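PDB 3RJU: beta-lactamase/D-alanine Carboxypeptidase from Yersinia pestis, which probably acts as a serine hydrolase of the beta-lactamase family, cleaving beta-lactam rings or the terminal D-alanine of cell-wall peptides. Local coordinates for residues D78-L83 with S172-K177; I71-A76 with A255-A260. All blocks are in the same frame, centred on the assembly; numbering follows the deposited sequence.

Interaction 1 of 2, residues D78-L83 with S172-K177; sequences DGIVKL and SRAAGK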
# COMPACT_ATOMS: atom_id res chain seq x y z
N ASP A 78 3.86 21.19 2.60
CA ASP A 78 2.97 22.36 2.60
C ASP A 78 2.99 23.12 3.93
O ASP A 78 2.41 24.21 4.02
CB ASP A 78 1.52 21.94 2.35
CG ASP A 78 1.26 21.46 0.93
OD1 ASP A 78 2.10 21.70 0.03
OD2 ASP A 78 0.19 20.85 0.72
N GLY A 79 3.60 22.53 4.95
CA GLY A 79 3.58 23.13 6.28
C GLY A 79 2.29 22.90 7.06
O GLY A 79 2.06 23.53 8.09
N ILE A 80 1.43 22.00 6.56
CA ILE A 80 0.14 21.71 7.20
C ILE A 80 0.22 20.68 8.34
O ILE A 80 -0.54 20.74 9.32
CB ILE A 80 -0.89 21.26 6.14
CG1 ILE A 80 -1.26 22.46 5.24
CG2 ILE A 80 -2.12 20.66 6.80
CD1 ILE A 80 -2.06 22.08 4.03
N VAL A 81 1.15 19.74 8.23
CA VAL A 81 1.51 18.87 9.36
C VAL A 81 3.02 18.80 9.45
O VAL A 81 3.71 19.26 8.54
CB VAL A 81 0.97 17.42 9.23
CG1 VAL A 81 -0.54 17.41 9.07
CG2 VAL A 81 1.66 16.65 8.09
N LYS A 82 3.50 18.23 10.54
CA LYS A 82 4.89 17.79 10.66
C LYS A 82 4.86 16.30 10.96
O LYS A 82 3.96 15.83 11.69
CB LYS A 82 5.59 18.51 11.81
CG LYS A 82 5.76 20.00 11.61
CD LYS A 82 6.42 20.59 12.84
CE LYS A 82 6.76 22.05 12.67
NZ LYS A 82 7.46 22.56 13.90
N LEU A 83 5.81 15.55 10.42
CA LEU A 83 5.91 14.12 10.71
C LEU A 83 6.01 13.87 12.21
O LEU A 83 5.61 12.80 12.70
CB LEU A 83 7.11 13.48 10.02
CG LEU A 83 6.79 12.86 8.65
CD1 LEU A 83 6.17 13.86 7.70
CD2 LEU A 83 8.06 12.25 8.08
N SER A 172 -6.74 14.35 7.46
CA SER A 172 -8.00 15.00 7.11
C SER A 172 -8.28 16.18 8.04
O SER A 172 -8.69 17.27 7.59
CB SER A 172 -9.14 13.98 7.17
OG SER A 172 -10.41 14.61 6.99
N ARG A 173 -8.10 15.96 9.34
CA ARG A 173 -8.33 17.04 10.31
C ARG A 173 -7.36 18.20 10.06
O ARG A 173 -7.77 19.35 10.05
CB ARG A 173 -8.20 16.52 11.75
CG ARG A 173 -8.29 17.59 12.84
CD ARG A 173 -9.69 18.13 12.96
NE ARG A 173 -10.65 17.09 13.28
CZ ARG A 173 -11.98 17.26 13.31
NH1 ARG A 173 -12.50 18.46 13.05
NH2 ARG A 173 -12.78 16.24 13.61
N ALA A 174 -6.08 17.89 9.86
CA ALA A 174 -5.06 18.91 9.63
C ALA A 174 -5.37 19.75 8.39
O ALA A 174 -5.24 20.99 8.40
CB ALA A 174 -3.69 18.26 9.50
N ALA A 175 -5.80 19.08 7.32
CA ALA A 175 -6.07 19.75 6.06
C ALA A 175 -7.43 20.44 6.06
O ALA A 175 -7.68 21.33 5.26
CB ALA A 175 -5.97 18.77 4.89
N GLY A 176 -8.32 20.02 6.96
CA GLY A 176 -9.65 20.59 7.02
C GLY A 176 -10.58 20.17 5.88
O GLY A 176 -11.47 20.93 5.49
N LYS A 177 -10.37 18.98 5.34
CA LYS A 177 -11.25 18.44 4.31
C LYS A 177 -11.31 16.91 4.43
O LYS A 177 -10.41 16.30 4.99
CB LYS A 177 -10.75 18.85 2.93
CG LYS A 177 -9.38 18.30 2.57
CD LYS A 177 -9.00 18.67 1.13
CE LYS A 177 -8.59 20.10 0.98
NZ LYS A 177 -8.02 20.31 -0.40
O HOH W 1 -2.68 22.48 9.89
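The C-terminal turn of helix 162-175 packs on the loop that leaves helix 64-77, and A174 meets I80 and V81 there. Both helices end on a glycine with positive phi. G79 closes helix 64-77 and G176 closes helix 162-175, each in a Schellman motif. The contact is small and mostly apolar. A174 CB points at the loop and touches both side chains. It lies 3.3 Å from V81 CG1, closer than usual for two methyl groups, and 3.9 Å from I80 CG2. I80 chi1 (-69°) sets CG1 beside the backbone N, which leaves CG2 anti to it. This methyl lies over the backbone of the helix end, 3.5 Å from A174 O and 4.0 Å from A175 N. Water 1 bridges the two backbones. It donates to I80 O at 2.8 Å, and more weakly to A174 O at 3.3 Å. The end of helix 162-175 is fastened from within. S172 OG donates to K177 O at 2.6 Å, reaching it from above the carbonyl plane, 38° out of it. K177 N bonds back to S172 O at 3.3 Å. Around the contact, Y90 covers V81 and A174, L75 backs I80 and V81, and L182 of helix 179-191 touches A175. D78 forms a salt bridge with K186 of that helix. The A174 methyl fits tightly against V81, so loop and helix end lie close together. The two segments are joined by methyl packing and by one water whose bond to A174 O is weak, with no direct polar bond between them.

Interaction 2 of 2, residues I71-A76 with A255-A260; sequences IMVKLA and AKREQA
The guanidinium of R257 and the carboxylate of E258 are the flat groups where helix 255-258 meets V73 and K74 of helix 64-77. V73 CG1 comes to the guanidinium at a slant, 3.5 Å from R257 NH1. The same methyl lies 3.8 Å from R257 CB, touching the arginine at root and tip. R257 can do this because its chain bends at chi3 (-87°). V73 holds CG1 anti to its backbone N (chi1 165°), which carries it among the side chains of the short helix. There it also meets E258 CG at 4.0 Å. Water 2 adds a polar link: it donates to V73 O at 2.8 Å and accepts from R257 NH1 at 3.1 Å. R257 NH2 makes a long, weak ion pair with D77 and lies near like-charged R253. The E258 carboxylate is held on its own side: OE1 by a salt bridge to K252, OE2 by a hydrogen bond from S254 OG. K74 passes near it, but K74 NZ stays 5.0 Å from E258 OE2 and is bound instead by E70 and K186 O. Only a modest attraction between the two is likely. Helix 255-258 leads into edge strand 261-264, so the contact joins helix 64-77 to the sheet's edge. It rests on one buried valine against R257 CB, the guanidinium and E258 CG, with a water joining the arginine to the helix backbone.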
# COMPACT_ATOMS: atom_id res chain seq x y z
N ILE A 71 0.42 11.40 1.08
CA ILE A 71 -0.35 12.56 1.51
C ILE A 71 0.27 13.22 2.73
O ILE A 71 0.37 14.45 2.78
CB ILE A 71 -1.83 12.19 1.72
CG1 ILE A 71 -2.46 11.85 0.36
CG2 ILE A 71 -2.61 13.34 2.40
CD1 ILE A 71 -3.83 11.23 0.45
N MSE A 72 0.69 12.43 3.71
CA MSE A 72 1.37 13.00 4.88
C MSE A 72 2.61 13.79 4.46
O MSE A 72 2.83 14.92 4.90
CB MSE A 72 1.75 11.91 5.87
CG MSE A 72 2.44 12.45 7.12
SE MSE A 72 3.11 11.02 8.26
CE MSE A 72 4.39 10.24 7.00
N VAL A 73 3.43 13.20 3.59
CA VAL A 73 4.65 13.87 3.14
C VAL A 73 4.33 15.16 2.37
O VAL A 73 4.98 16.20 2.57
CB VAL A 73 5.51 12.89 2.30
CG1 VAL A 73 6.59 13.62 1.52
CG2 VAL A 73 6.12 11.83 3.21
N LYS A 74 3.32 15.11 1.51
CA LYS A 74 2.94 16.31 0.78
C LYS A 74 2.40 17.40 1.71
O LYS A 74 2.80 18.58 1.59
CB LYS A 74 1.96 15.98 -0.34
CG LYS A 74 2.65 15.23 -1.47
CD LYS A 74 1.70 14.80 -2.53
CE LYS A 74 2.46 14.49 -3.81
NZ LYS A 74 1.51 13.99 -4.83
N LEU A 75 1.56 17.02 2.67
CA LEU A 75 1.06 18.01 3.64
C LEU A 75 2.18 18.57 4.52
O LEU A 75 2.13 19.74 4.93
CB LEU A 75 -0.06 17.41 4.51
CG LEU A 75 -1.38 17.15 3.79
CD1 LEU A 75 -2.37 16.49 4.76
CD2 LEU A 75 -1.97 18.42 3.20
N ALA A 76 3.19 17.76 4.82
CA ALA A 76 4.33 18.24 5.58
C ALA A 76 5.11 19.26 4.77
O ALA A 76 5.53 20.30 5.30
CB ALA A 76 5.24 17.08 6.00
N ALA A 255 9.28 12.26 -4.25
CA ALA A 255 9.52 10.80 -4.28
C ALA A 255 10.55 10.36 -3.25
O ALA A 255 10.36 9.36 -2.55
CB ALA A 255 9.95 10.35 -5.67
N LYS A 256 11.65 11.10 -3.16
CA LYS A 256 12.70 10.73 -2.22
C LYS A 256 12.26 10.87 -0.77
O LYS A 256 12.58 10.03 0.06
CB LYS A 256 14.00 11.50 -2.48
CG LYS A 256 14.75 10.91 -3.66
CD LYS A 256 16.01 11.69 -4.00
CE LYS A 256 16.79 10.99 -5.11
NZ LYS A 256 17.89 11.82 -5.65
N ARG A 257 11.50 11.92 -0.47
CA ARG A 257 10.98 12.06 0.89
C ARG A 257 10.00 10.94 1.20
O ARG A 257 9.96 10.41 2.31
CB ARG A 257 10.34 13.44 1.10
CG ARG A 257 11.35 14.56 1.32
CD ARG A 257 10.67 15.90 1.50
NE ARG A 257 10.43 16.54 0.20
CZ ARG A 257 9.24 16.81 -0.32
NH1 ARG A 257 8.12 16.48 0.33
NH2 ARG A 257 9.18 17.39 -1.51
N GLU A 258 9.20 10.56 0.21
CA GLU A 258 8.22 9.50 0.45
C GLU A 258 8.89 8.18 0.75
O GLU A 258 8.33 7.38 1.49
CB GLU A 258 7.30 9.34 -0.74
CG GLU A 258 6.27 10.45 -0.85
CD GLU A 258 5.43 10.33 -2.10
OE1 GLU A 258 5.00 9.21 -2.44
OE2 GLU A 258 5.20 11.37 -2.76
N GLN A 259 10.08 7.97 0.19
CA GLN A 259 10.79 6.70 0.32
C GLN A 259 11.93 6.75 1.33
O GLN A 259 12.74 5.82 1.42
CB GLN A 259 11.28 6.22 -1.06
CG GLN A 259 10.11 5.89 -1.96
CD GLN A 259 10.50 5.17 -3.22
OE1 GLN A 259 11.49 5.52 -3.88
NE2 GLN A 259 9.73 4.14 -3.58
N ALA A 260 11.97 7.82 2.12
CA ALA A 260 12.98 7.95 3.17
C ALA A 260 12.80 6.84 4.20
O ALA A 260 11.67 6.46 4.56
CB ALA A 260 12.88 9.31 3.84
O HOH W 2 7.70 16.24 3.40

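In the fold
Helix 64-77 connects the two contacts, whose centres lie 13 Å apart. Interaction 2 uses its last turns directly, and interaction 1 uses the loop just after it. The join is close: I80 N lies 2.9 Å from L75 O, probably a hydrogen bond, and V81 CG2 packs 3.8 Å from M72 O. L83 CD1 also rests 3.8 Å from A76 CB. Helix 255-258 meets helix 64-77 itself, and helix 162-175 meets the loop that follows it. K186 of helix 179-191 serves both, through a salt bridge to D78 and its carbonyl to K74. An SxxK motif with S62 and K65, probably catalytic as in related enzymes, lies at the start of helix 64-77, at the other end from these contacts.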